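Tautomerase (Bordetella trematum, PDB 6VVR) is a trimeric enzyme of the tautomerase (MIF-like) kind, each chain folding as two beta-alpha-beta units whose strands share one sheet. Local coordinates at residues L3-Q9 with A40-A46; V63-A69 with R99-I105. All coordinates share one frame; numbering follows the deposited sequence.

Contacts 1 and 2 are the two parallel strand pairs of a single four-stranded sheet, one from each beta-alpha-beta unit, with centres about 15 Å apart. Strands 2-8 and 61-68 lie side by side and antiparallel at its middle, where N4 N and N64 O approach to 2.9 Å, probably a hydrogen bond; 39-45 and 98-105 are outermost within the chain. Both pairs cross at the same angle, and both set aliphatic side chains against helices. Their polar faces differ. Contact 1, partly buried, carries an asparagine-histidine-tyrosine series of hydrogen bonds, whereas the more deeply buried contact 2 carries an aspartate-arginine salt bridge that continues into the neighbouring subunits.

Contact 1: residues L3-Q9 with A40-A46; sequences LNVHIMQ and AILQEYA
L3-Q9 and A40-A46 run parallel, their strand axes 4.6 Å apart at closest approach and inclined by 29°, with backbone hydrogen bonds passing from I41 N to L3 O at one end and from Q9 N to Y45 O at the other. On the face that bears N4, H6 and Q43, the imidazole of H6 is held at both nitrogens. ND1 meets Y45 OH at 2.7 Å, and NE2 donates to a lone pair of N4 OD1, which lies in the imidazole plane, at 2.9 Å. Bonds at both nitrogens should fix the ring's rotation. The rings of H6 and Y45 meet at their borders without stacking, their planes 46° apart, and Y45 CE1 comes to 3.5 Å from H6 CB. Y45 CG stands beside its own backbone N (chi1 -63°), which lays the ring back along the strand toward H6; on the way its CD1 edge passes I7 O at 3.4 Å.

The other face is largely aliphatic, with E44 at its end. L42 CD1 reaches I7 CG1 at 3.7 Å and V5 CG1 at 3.9 Å, the L42 side chain running nearly perpendicular to that of I7. Farther along, a water donates to both M8 O and E44 OE2, a carboxylate oxygen that also forms a salt bridge with K16.

The aliphatic face packs on helix 13-31, V5 against L23 and L3 against V27, completing a beta-alpha-beta unit. Beyond A40 and I41 the sheet runs on antiparallel into the second subunit, while strand 61-68 flanks 2-8 on its far side.

Contact 2: residues V63-A69 with R99-I105; sequences VNVDLIA and RVVLRDI
R103 and D66 meet because each CG stands beside its own backbone N (chi1 -49° for R103), and the arginine then extends from CG to NE, carrying its guanidinium across to D66 and N64 of the adjacent strand. NH2 donates to D66 OD1 at 3.0 Å in a salt bridge. The oxygen lies in the guanidinium plane, but the donor reaches it on the syn side, 31° out of the carboxylate plane, and the two flat groups are twisted against each other. D66 OD1 also lies close along the arginine stem, 3.2 Å from R103 CB. NH1 comes obliquely toward the N64 amide, 3.4 Å from its CG, a packing contact; the amide's ND2 donates to N4 OD1, and NH1 finds its acceptor on another chain. N64 OD1 faces V101 CB at 3.7 Å.

Between the strands, the backbones form a parallel ladder, from V63 N with R99 O through to A69 N with I105 O, that widens at L67 and D104. On the opposite face V65 and L102 run alongside each other, V65 CB 3.6 Å from L102 CD2, while L67 CD2 approaches L102 CB at 4.1 Å. This layer packs on helix 73-91, V65 against L83 and L102 against I80. Near the strand ends D104 OD2 forms a salt bridge with K76.

The pairing continues between chains: R103 NH1 pairs with D66 of the third subunit, and D66 OD2 with R103 of the second. R103 side chains of adjacent subunits come close to one another, and the interleaved aspartates probably offset their like charge. Strand, helix 73-91 and parallel strand make a beta-alpha-beta crossover; with the preceding unit it gives the pseudo-twofold architecture characteristic of tautomerase (MIF) superfamily trimers with two such units per chain.

Contact 1: residues L3-Q9 with A40-A46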
ATOM      1  N   LEU A   3      -2.126  -9.618   1.693  1.00 20.41           N
ATOM      2  CA  LEU A   3      -1.667  -9.373   0.332  1.00 22.17           C
ATOM      3  C   LEU A   3      -2.589  -8.390  -0.366  1.00 22.36           C
ATOM      4  O   LEU A   3      -3.814  -8.524  -0.298  1.00 21.83           O
ATOM      5  CB  LEU A   3      -1.612 -10.671  -0.475  1.00 18.91           C
ATOM      6  CG  LEU A   3      -0.423 -11.612  -0.278  1.00 20.47           C
ATOM      7  CD1 LEU A   3      -0.349 -12.152   1.149  1.00 21.92           C
ATOM      8  CD2 LEU A   3      -0.500 -12.754  -1.279  1.00 23.53           C
ATOM      9  N   ASN A   4      -2.010  -7.418  -1.057  1.00 21.85           N
ATOM     10  CA  ASN A   4      -2.782  -6.642  -2.013  1.00 21.71           C
ATOM     11  C   ASN A   4      -2.087  -6.746  -3.356  1.00 24.13           C
ATOM     12  O   ASN A   4      -0.869  -6.539  -3.456  1.00 22.00           O
ATOM     13  CB  ASN A   4      -2.992  -5.189  -1.565  1.00 26.17           C
ATOM     14  CG  ASN A   4      -1.727  -4.502  -1.148  1.00 27.08           C
ATOM     15  OD1 ASN A   4      -1.139  -3.742  -1.924  1.00 30.59           O
ATOM     16  ND2 ASN A   4      -1.320  -4.719   0.095  1.00 29.08           N
ATOM     17  N   VAL A   5      -2.866  -7.114  -4.372  1.00 20.80           N
ATOM     18  CA  VAL A   5      -2.362  -7.587  -5.651  1.00 20.78           C
ATOM     19  C   VAL A   5      -2.851  -6.652  -6.741  1.00 21.58           C
ATOM     20  O   VAL A   5      -4.013  -6.231  -6.741  1.00 24.89           O
ATOM     21  CB  VAL A   5      -2.832  -9.027  -5.928  1.00 25.50           C
ATOM     22  CG1 VAL A   5      -2.168  -9.566  -7.191  1.00 22.62           C
ATOM     23  CG2 VAL A   5      -2.532  -9.888  -4.727  1.00 27.11           C
ATOM     24  N   HIS A   6      -1.970  -6.355  -7.688  1.00 18.67           N
ATOM     25  CA  HIS A   6      -2.191  -5.304  -8.669  1.00 23.43           C
ATOM     26  C   HIS A   6      -1.849  -5.876 -10.032  1.00 21.71           C
ATOM     27  O   HIS A   6      -0.707  -6.278 -10.252  1.00 21.63           O
ATOM     28  CB  HIS A   6      -1.319  -4.089  -8.330  1.00 21.79           C
ATOM     29  CG  HIS A   6      -1.495  -3.618  -6.919  1.00 23.63           C
ATOM     30  ND1 HIS A   6      -2.347  -2.589  -6.581  1.00 23.72           N
ATOM     31  CD2 HIS A   6      -0.963  -4.065  -5.754  1.00 23.87           C
ATOM     32  CE1 HIS A   6      -2.316  -2.406  -5.271  1.00 25.73           C
ATOM     33  NE2 HIS A   6      -1.487  -3.291  -4.746  1.00 23.82           N
ATOM     34  N   ILE A   7      -2.844  -5.974 -10.917  1.00 21.81           N
ATOM     35  CA  ILE A   7      -2.674  -6.648 -12.199  1.00 20.27           C
ATOM     36  C   ILE A   7      -3.264  -5.776 -13.296  1.00 20.43           C
ATOM     37  O   ILE A   7      -4.018  -4.837 -13.044  1.00 22.42           O
ATOM     38  CB  ILE A   7      -3.314  -8.054 -12.229  1.00 20.41           C
ATOM     39  CG1 ILE A   7      -4.823  -7.968 -12.050  1.00 21.28           C
ATOM     40  CG2 ILE A   7      -2.703  -8.945 -11.159  1.00 21.19           C
ATOM     41  CD1 ILE A   7      -5.529  -9.304 -12.262  1.00 25.69           C
ATOM     42  N   MET A   8      -2.897  -6.098 -14.530  1.00 23.57           N
ATOM     43  CA  MET A   8      -3.439  -5.392 -15.675  1.00 25.29           C
ATOM     44  C   MET A   8      -4.875  -5.836 -15.921  1.00 26.18           C
ATOM     45  O   MET A   8      -5.237  -6.994 -15.681  1.00 26.69           O
ATOM     46  CB  MET A   8      -2.595  -5.659 -16.926  1.00 25.97           C
ATOM     47  CG  MET A   8      -1.116  -5.333 -16.772  1.00 26.44           C
ATOM     48  SD  MET A   8      -0.885  -3.672 -16.126  1.00 27.59           S
ATOM     49  CE  MET A   8      -1.557  -2.670 -17.444  1.00 28.38           C
ATOM     50  N   GLN A   9      -5.696  -4.899 -16.390  1.00 25.38           N
ATOM     51  CA  GLN A   9      -7.006  -5.249 -16.923  1.00 30.94           C
ATOM     52  C   GLN A   9      -6.857  -6.279 -18.036  1.00 30.19           C
ATOM     53  O   GLN A   9      -5.857  -6.309 -18.754  1.00 32.23           O
ATOM     54  CB  GLN A   9      -7.710  -4.009 -17.483  1.00 32.00           C
ATOM     55  CG  GLN A   9      -8.301  -3.066 -16.456  1.00 35.71           C
ATOM     56  CD  GLN A   9      -8.994  -1.882 -17.110  1.00 38.55           C
ATOM     57  OE1 GLN A   9      -9.081  -1.801 -18.336  1.00 42.23           O
ATOM     58  NE2 GLN A   9      -9.477  -0.951 -16.295  1.00 37.49           N
ATOM     59  N   ALA A  40      -6.025 -11.863   0.691  1.00 22.13           N
ATOM     60  CA  ALA A  40      -5.531 -11.190  -0.501  1.00 20.10           C
ATOM     61  C   ALA A  40      -6.677 -10.450  -1.166  1.00 21.53           C
ATOM     62  O   ALA A  40      -7.793 -10.968  -1.257  1.00 22.74           O
ATOM     63  CB  ALA A  40      -4.875 -12.173  -1.481  1.00 20.69           C
ATOM     64  N   ILE A  41      -6.400  -9.223  -1.605  1.00 19.78           N
ATOM     65  CA  ILE A  41      -7.374  -8.415  -2.322  1.00 19.64           C
ATOM     66  C   ILE A  41      -6.715  -7.936  -3.602  1.00 20.43           C
ATOM     67  O   ILE A  41      -5.502  -7.703  -3.643  1.00 22.20           O
ATOM     68  CB  ILE A  41      -7.894  -7.227  -1.469  1.00 20.64           C
ATOM     69  CG1 ILE A  41      -6.782  -6.220  -1.157  1.00 19.42           C
ATOM     70  CG2 ILE A  41      -8.467  -7.740  -0.156  1.00 19.19           C
ATOM     71  CD1 ILE A  41      -7.253  -5.082  -0.220  1.00 22.20           C
ATOM     72  N   LEU A  42      -7.528  -7.779  -4.643  1.00 22.38           N
ATOM     73  CA  LEU A  42      -7.063  -7.591  -6.005  1.00 24.46           C
ATOM     74  C   LEU A  42      -7.586  -6.290  -6.595  1.00 24.39           C
ATOM     75  O   LEU A  42      -8.732  -5.890  -6.353  1.00 22.51           O
ATOM     76  CB  LEU A  42      -7.524  -8.770  -6.874  1.00 21.76           C
ATOM     77  CG  LEU A  42      -7.179  -8.808  -8.361  1.00 25.69           C
ATOM     78  CD1 LEU A  42      -5.683  -8.727  -8.570  1.00 29.86           C
ATOM     79  CD2 LEU A  42      -7.723 -10.089  -8.945  1.00 29.63           C
ATOM     80  N   GLN A  43      -6.734  -5.640  -7.392  1.00 23.03           N
ATOM     81  CA  GLN A  43      -7.109  -4.465  -8.171  1.00 27.84           C
ATOM     82  C   GLN A  43      -6.543  -4.562  -9.578  1.00 25.28           C
ATOM     83  O   GLN A  43      -5.414  -5.031  -9.763  1.00 22.67           O
ATOM     84  CB  GLN A  43      -6.606  -3.176  -7.532  1.00 28.55           C
ATOM     85  CG  GLN A  43      -7.715  -2.373  -6.901  1.00 39.17           C
ATOM     86  CD  GLN A  43      -7.207  -1.493  -5.794  1.00 41.10           C
ATOM     87  OE1 GLN A  43      -5.995  -1.321  -5.624  1.00 43.90           O
ATOM     88  NE2 GLN A  43      -8.128  -0.946  -5.012  1.00 41.27           N
ATOM     89  N   GLU A  44      -7.316  -4.074 -10.556  1.00 24.08           N
ATOM     90  CA  GLU A  44      -6.941  -4.089 -11.966  1.00 24.74           C
ATOM     91  C   GLU A  44      -6.605  -2.682 -12.453  1.00 25.25           C
ATOM     92  O   GLU A  44      -7.240  -1.707 -12.054  1.00 23.48           O
ATOM     93  CB  GLU A  44      -8.066  -4.615 -12.862  1.00 30.30           C
ATOM     94  CG  GLU A  44      -8.633  -5.961 -12.585  1.00 33.54           C
ATOM     95  CD  GLU A  44      -9.569  -6.356 -13.718  1.00 34.86           C
ATOM     96  OE1 GLU A  44     -10.361  -5.498 -14.170  1.00 42.35           O
ATOM     97  OE2 GLU A  44      -9.476  -7.493 -14.200  1.00 37.14           O
ATOM     98  N   TYR A  45      -5.648  -2.592 -13.377  1.00 24.26           N
ATOM     99  CA  TYR A  45      -5.197  -1.311 -13.915  1.00 23.52           C
ATOM    100  C   TYR A  45      -5.286  -1.296 -15.432  1.00 25.09           C
ATOM    101  O   TYR A  45      -4.857  -2.246 -16.095  1.00 24.80           O
ATOM    102  CB  TYR A  45      -3.752  -1.006 -13.510  1.00 23.94           C
ATOM    103  CG  TYR A  45      -3.604  -0.861 -12.021  1.00 24.03           C
ATOM    104  CD1 TYR A  45      -3.656  -1.977 -11.192  1.00 20.37           C
ATOM    105  CD2 TYR A  45      -3.464   0.390 -11.437  1.00 21.82           C
ATOM    106  CE1 TYR A  45      -3.555  -1.848  -9.830  1.00 21.18           C
ATOM    107  CE2 TYR A  45      -3.354   0.527 -10.064  1.00 23.02           C
ATOM    108  CZ  TYR A  45      -3.401  -0.599  -9.271  1.00 24.62           C
ATOM    109  OH  TYR A  45      -3.294  -0.485  -7.903  1.00 24.58           O
ATOM    110  N   ALA A  46      -5.804  -0.199 -15.975  1.00 27.44           N
ATOM    111  CA  ALA A  46      -5.729   0.027 -17.410  1.00 25.03           C
ATOM    112  C   ALA A  46      -4.281   0.284 -17.808  1.00 24.36           C
ATOM    113  O   ALA A  46      -3.486   0.803 -17.023  1.00 22.56           O
ATOM    114  CB  ALA A  46      -6.603   1.213 -17.808  1.00 26.54           C
TER
HETATM  115  O   HOH W   1      -7.399  -8.459 -15.268  1.00 26.29           O

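Contact 2: residues V63-A69 with R99-I105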
ATOM      1  N   VAL A  63       2.651  -7.896  -6.250  1.00 20.87           N
ATOM      2  CA  VAL A  63       2.102  -8.471  -5.024  1.00 20.35           C
ATOM      3  C   VAL A  63       2.788  -7.785  -3.849  1.00 22.14           C
ATOM      4  O   VAL A  63       3.998  -7.941  -3.655  1.00 22.42           O
ATOM      5  CB  VAL A  63       2.291 -10.000  -4.962  1.00 20.31           C
ATOM      6  CG1 VAL A  63       1.645 -10.571  -3.697  1.00 21.99           C
ATOM      7  CG2 VAL A  63       1.711 -10.687  -6.211  1.00 20.06           C
ATOM      8  N   ASN A  64       2.023  -7.025  -3.072  1.00 19.87           N
ATOM      9  CA  ASN A  64       2.500  -6.434  -1.831  1.00 20.26           C
ATOM     10  C   ASN A  64       2.054  -7.291  -0.656  1.00 23.56           C
ATOM     11  O   ASN A  64       0.863  -7.606  -0.535  1.00 23.54           O
ATOM     12  CB  ASN A  64       1.958  -5.015  -1.663  1.00 21.31           C
ATOM     13  CG  ASN A  64       2.489  -4.061  -2.709  1.00 25.60           C
ATOM     14  OD1 ASN A  64       3.620  -4.197  -3.174  1.00 21.98           O
ATOM     15  ND2 ASN A  64       1.670  -3.083  -3.085  1.00 24.70           N
ATOM     16  N   VAL A  65       2.999  -7.643   0.217  1.00 20.05           N
ATOM     17  CA  VAL A  65       2.751  -8.530   1.353  1.00 20.62           C
ATOM     18  C   VAL A  65       3.125  -7.794   2.630  1.00 24.73           C
ATOM     19  O   VAL A  65       4.299  -7.455   2.835  1.00 22.31           O
ATOM     20  CB  VAL A  65       3.553  -9.835   1.257  1.00 20.78           C
ATOM     21  CG1 VAL A  65       3.174 -10.766   2.414  1.00 20.80           C
ATOM     22  CG2 VAL A  65       3.368 -10.500  -0.102  1.00 19.76           C
ATOM     23  N   ASP A  66       2.135  -7.542   3.484  1.00 21.94           N
ATOM     24  CA  ASP A  66       2.390  -7.094   4.844  1.00 20.91           C
ATOM     25  C   ASP A  66       2.318  -8.325   5.733  1.00 22.44           C
ATOM     26  O   ASP A  66       1.274  -8.988   5.793  1.00 23.87           O
ATOM     27  CB  ASP A  66       1.377  -6.036   5.285  1.00 20.60           C
ATOM     28  CG  ASP A  66       1.511  -4.746   4.503  1.00 26.49           C
ATOM     29  OD1 ASP A  66       2.647  -4.290   4.273  1.00 27.75           O
ATOM     30  OD2 ASP A  66       0.481  -4.189   4.104  1.00 30.10           O
ATOM     31  N   LEU A  67       3.428  -8.666   6.373  1.00 18.64           N
ATOM     32  CA  LEU A  67       3.479  -9.880   7.171  1.00 21.33           C
ATOM     33  C   LEU A  67       4.239  -9.639   8.468  1.00 21.75           C
ATOM     34  O   LEU A  67       5.089  -8.754   8.569  1.00 21.11           O
ATOM     35  CB  LEU A  67       4.110 -11.048   6.399  1.00 22.59           C
ATOM     36  CG  LEU A  67       5.635 -11.138   6.324  1.00 22.41           C
ATOM     37  CD1 LEU A  67       6.056 -12.486   5.759  1.00 25.14           C
ATOM     38  CD2 LEU A  67       6.187  -9.996   5.479  1.00 21.89           C
ATOM     39  N   ILE A  68       3.899 -10.448   9.470  1.00 21.91           N
ATOM     40  CA  ILE A  68       4.543 -10.335  10.767  1.00 22.51           C
ATOM     41  C   ILE A  68       6.036 -10.599  10.631  1.00 25.17           C
ATOM     42  O   ILE A  68       6.465 -11.568   9.992  1.00 24.95           O
ATOM     43  CB  ILE A  68       3.882 -11.297  11.762  1.00 24.52           C
ATOM     44  CG1 ILE A  68       2.441 -10.859  12.014  1.00 26.62           C
ATOM     45  CG2 ILE A  68       4.660 -11.315  13.071  1.00 27.31           C
ATOM     46  CD1 ILE A  68       1.580 -11.951  12.651  1.00 30.72           C
ATOM     47  N   ALA A  69       6.835  -9.729  11.245  1.00 21.31           N
ATOM     48  CA  ALA A  69       8.282  -9.854  11.214  1.00 24.26           C
ATOM     49  C   ALA A  69       8.725 -11.148  11.888  1.00 25.17           C
ATOM     50  O   ALA A  69       7.990 -11.760  12.670  1.00 28.99           O
ATOM     51  CB  ALA A  69       8.934  -8.662  11.916  1.00 25.09           C
ATOM     52  N   ARG A  99       6.547  -8.389  -9.798  1.00 23.11           N
ATOM     53  CA  ARG A  99       7.334  -7.984  -8.644  1.00 19.96           C
ATOM     54  C   ARG A  99       6.581  -8.344  -7.369  1.00 23.08           C
ATOM     55  O   ARG A  99       5.350  -8.273  -7.327  1.00 21.52           O
ATOM     56  CB  ARG A  99       7.634  -6.481  -8.663  1.00 20.97           C
ATOM     57  CG  ARG A  99       8.632  -6.044  -9.732  1.00 24.71           C
ATOM     58  CD  ARG A  99       9.993  -6.734  -9.580  1.00 24.52           C
ATOM     59  NE  ARG A  99      10.942  -6.278 -10.605  1.00 23.07           N
ATOM     60  CZ  ARG A  99      11.032  -6.792 -11.831  1.00 26.69           C
ATOM     61  NH1 ARG A  99      11.924  -6.310 -12.691  1.00 27.39           N
ATOM     62  NH2 ARG A  99      10.234  -7.787 -12.202  1.00 25.16           N
ATOM     63  N   VAL A 100       7.331  -8.730  -6.335  1.00 22.92           N
ATOM     64  CA  VAL A 100       6.794  -9.031  -5.009  1.00 19.08           C
ATOM     65  C   VAL A 100       7.547  -8.181  -3.999  1.00 21.61           C
ATOM     66  O   VAL A 100       8.779  -8.132  -4.035  1.00 24.44           O
ATOM     67  CB  VAL A 100       6.952 -10.519  -4.641  1.00 21.07           C
ATOM     68  CG1 VAL A 100       6.357 -10.780  -3.243  1.00 21.40           C
ATOM     69  CG2 VAL A 100       6.324 -11.409  -5.682  1.00 22.67           C
ATOM     70  N   VAL A 101       6.817  -7.528  -3.095  1.00 19.90           N
ATOM     71  CA  VAL A 101       7.398  -6.703  -2.041  1.00 18.84           C
ATOM     72  C   VAL A 101       6.893  -7.221  -0.702  1.00 20.33           C
ATOM     73  O   VAL A 101       5.681  -7.362  -0.508  1.00 20.52           O
ATOM     74  CB  VAL A 101       7.022  -5.221  -2.200  1.00 20.63           C
ATOM     75  CG1 VAL A 101       7.642  -4.394  -1.071  1.00 23.43           C
ATOM     76  CG2 VAL A 101       7.432  -4.720  -3.573  1.00 22.97           C
ATOM     77  N   LEU A 102       7.816  -7.506   0.212  1.00 20.59           N
ATOM     78  CA  LEU A 102       7.471  -7.921   1.565  1.00 20.23           C
ATOM     79  C   LEU A 102       7.727  -6.754   2.503  1.00 22.31           C
ATOM     80  O   LEU A 102       8.797  -6.134   2.453  1.00 22.49           O
ATOM     81  CB  LEU A 102       8.292  -9.133   2.017  1.00 19.17           C
ATOM     82  CG  LEU A 102       8.371 -10.349   1.092  1.00 20.56           C
ATOM     83  CD1 LEU A 102       9.185 -11.454   1.759  1.00 19.58           C
ATOM     84  CD2 LEU A 102       6.977 -10.864   0.696  1.00 19.45           C
ATOM     85  N   ARG A 103       6.748  -6.449   3.343  1.00 20.01           N
ATOM     86  CA  ARG A 103       6.908  -5.442   4.387  1.00 21.50           C
ATOM     87  C   ARG A 103       6.841  -6.160   5.728  1.00 20.84           C
ATOM     88  O   ARG A 103       5.779  -6.653   6.118  1.00 20.53           O
ATOM     89  CB  ARG A 103       5.842  -4.355   4.271  1.00 21.88           C
ATOM     90  CG  ARG A 103       5.706  -3.811   2.852  1.00 25.57           C
ATOM     91  CD  ARG A 103       5.166  -2.395   2.848  1.00 28.74           C
ATOM     92  NE  ARG A 103       4.799  -1.984   1.497  1.00 30.05           N
ATOM     93  CZ  ARG A 103       3.631  -2.261   0.922  1.00 26.52           C
ATOM     94  NH1 ARG A 103       3.388  -1.826  -0.307  1.00 23.06           N
ATOM     95  NH2 ARG A 103       2.702  -2.949   1.585  1.00 22.35           N
ATOM     96  N   ASP A 104       7.989  -6.254   6.403  1.00 22.31           N
ATOM     97  CA  ASP A 104       8.063  -6.865   7.728  1.00 22.55           C
ATOM     98  C   ASP A 104       7.372  -5.949   8.728  1.00 24.25           C
ATOM     99  O   ASP A 104       7.807  -4.811   8.928  1.00 24.31           O
ATOM    100  CB  ASP A 104       9.519  -7.085   8.132  1.00 24.76           C
ATOM    101  CG  ASP A 104       9.982  -8.528   7.950  1.00 27.10           C
ATOM    102  OD1 ASP A 104       9.178  -9.391   7.554  1.00 26.88           O
ATOM    103  OD2 ASP A 104      11.174  -8.793   8.226  1.00 31.61           O
ATOM    104  N   ILE A 105       6.316  -6.445   9.359  1.00 20.62           N
ATOM    105  CA  ILE A 105       5.524  -5.685  10.325  1.00 20.33           C
ATOM    106  C   ILE A 105       5.791  -6.273  11.709  1.00 18.25           C
ATOM    107  O   ILE A 105       5.436  -7.434  11.961  1.00 22.27           O
ATOM    108  CB  ILE A 105       4.030  -5.734   9.981  1.00 20.30           C
ATOM    109  CG1 ILE A 105       3.770  -5.294   8.525  1.00 21.30           C
ATOM    110  CG2 ILE A 105       3.217  -4.884  10.968  1.00 20.38           C
ATOM    111  CD1 ILE A 105       4.217  -3.855   8.198  1.00 20.89           C
TER
HETATM  112  O   HOH W   2       8.803 -11.877   8.394  1.00 25.89           O